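Blood group a-and b-cleaving endo-beta-galactosidase (Streptococcus pneumoniae, PDB 2YGL) probably cleaves blood group A and B antigens as an endo-beta-galactosidase, with tandem CBM51 modules that probably bind carbohydrate. Local coordinates at residues I328-Y333 with L343-A348. Residues are numbered along the deposited sequence; the frame is centred on the assembly and turned at random.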
# COMPACT_ATOMS: atom_id res chain seq x y z
N ILE A 328 10.63 18.01 15.73
CA ILE A 328 9.83 16.91 16.26
C ILE A 328 10.27 16.62 17.69
O ILE A 328 11.45 16.44 17.96
CB ILE A 328 9.90 15.63 15.38
CG1 ILE A 328 9.23 15.88 14.02
CG2 ILE A 328 9.25 14.43 16.09
CD1 ILE A 328 9.49 14.81 12.98
N GLU A 329 9.30 16.61 18.61
CA GLU A 329 9.54 16.26 20.01
C GLU A 329 8.76 15.02 20.41
O GLU A 329 7.59 14.85 20.05
CB GLU A 329 9.16 17.43 20.92
CG GLU A 329 10.12 18.60 20.88
CD GLU A 329 9.55 19.86 21.50
OE1 GLU A 329 8.48 20.33 21.04
OE2 GLU A 329 10.16 20.39 22.45
N LEU A 330 9.42 14.14 21.17
CA LEU A 330 8.81 12.93 21.69
C LEU A 330 8.70 13.05 23.21
O LEU A 330 9.72 13.06 23.91
CB LEU A 330 9.65 11.70 21.30
CG LEU A 330 10.04 11.57 19.83
CD1 LEU A 330 10.95 10.37 19.64
CD2 LEU A 330 8.81 11.45 18.91
N LYS A 331 7.47 13.17 23.70
CA LYS A 331 7.23 13.54 25.10
C LYS A 331 6.63 12.41 25.92
O LYS A 331 5.62 11.83 25.54
CB LYS A 331 6.35 14.80 25.18
CG LYS A 331 6.92 16.00 24.44
CD LYS A 331 6.13 17.26 24.76
CE LYS A 331 6.73 18.46 24.05
NZ LYS A 331 5.97 19.71 24.35
N SER A 332 7.27 12.12 27.05
CA SER A 332 6.88 11.00 27.92
C SER A 332 6.46 11.50 29.29
O SER A 332 7.23 12.17 29.98
CB SER A 332 8.03 10.00 28.05
OG SER A 332 8.49 9.58 26.78
N TYR A 333 5.24 11.15 29.68
CA TYR A 333 4.64 11.63 30.92
C TYR A 333 4.52 10.52 31.95
O TYR A 333 3.86 9.50 31.73
CB TYR A 333 3.27 12.25 30.66
CG TYR A 333 3.30 13.51 29.81
CD1 TYR A 333 3.42 13.43 28.42
CD2 TYR A 333 3.18 14.77 30.40
CE1 TYR A 333 3.43 14.58 27.63
CE2 TYR A 333 3.19 15.93 29.62
CZ TYR A 333 3.31 15.82 28.24
OH TYR A 333 3.33 16.96 27.46
N LEU A 343 10.13 4.04 29.87
CA LEU A 343 9.48 4.02 28.57
C LEU A 343 10.51 3.78 27.46
O LEU A 343 11.56 4.42 27.43
CB LEU A 343 8.71 5.33 28.33
CG LEU A 343 7.75 5.44 27.13
CD1 LEU A 343 6.61 6.41 27.42
CD2 LEU A 343 8.47 5.83 25.85
N VAL A 344 10.19 2.85 26.57
CA VAL A 344 11.05 2.57 25.43
C VAL A 344 10.29 2.70 24.10
O VAL A 344 9.10 2.41 24.02
CB VAL A 344 11.73 1.17 25.52
CG1 VAL A 344 12.80 1.16 26.60
CG2 VAL A 344 10.71 0.07 25.76
N LEU A 345 11.01 3.16 23.08
CA LEU A 345 10.46 3.27 21.74
C LEU A 345 11.12 2.19 20.88
O LEU A 345 12.28 2.32 20.50
CB LEU A 345 10.70 4.67 21.17
CG LEU A 345 10.29 5.87 22.04
CD1 LEU A 345 10.74 7.17 21.41
CD2 LEU A 345 8.79 5.90 22.27
N GLY A 346 10.38 1.13 20.60
CA GLY A 346 10.90 -0.02 19.86
C GLY A 346 10.83 0.15 18.35
O GLY A 346 9.74 0.28 17.79
N GLY A 347 12.00 0.16 17.72
CA GLY A 347 12.09 0.24 16.26
C GLY A 347 11.89 1.63 15.69
O GLY A 347 11.68 1.78 14.49
N ALA A 348 11.98 2.65 16.55
CA ALA A 348 11.68 4.04 16.19
C ALA A 348 12.43 4.51 14.96
O ALA A 348 13.67 4.51 14.93
CB ALA A 348 11.95 4.97 17.37
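On this side the hydroxyl oxygen of Ser332 meets the branched end of Leu343: OG sits 3.7 Å from CD1 of Leu343 and 3.9 Å from CD2 of the same residue, so both branches of the fork come up to it. Ser332 CB adds a second touch, lying 3.9 Å from Leu343 CD1. In Leu343, CG lies opposite the backbone N (chi1 -169°), which brings the branch point toward the serine. Two residues away on each strand, Leu330 and Leu345 meet methyl to methyl, their CD1 atoms 3.7 Å apart, with the two side chains crossing at a slant. The backbones stay well separated, Ser332 CA to Leu343 CA being 7.5 Å and Leu330 CA to Leu345 CA 9.8 Å, and the side chains bridge the gap. This is face-to-face packing in the beta-sandwich of the second CBM51 module: strand 327-334 is the middle one of the five-stranded sheet, residues 343-345 lie in the facing sheet, before the chain turns a corner at Gly346 and Gly347, and the two strands run in roughly opposite directions. Phe265 packs on Leu330, while Phe288 reaches both Ser332 and Leu345, filling out the interior around the pairs. The calcium site belongs to the other module. With all four touching residues buried and the contact made of methyls and one serine side chain, the two sheets are joined here by van der Waals packing, without directional bonds between the segments.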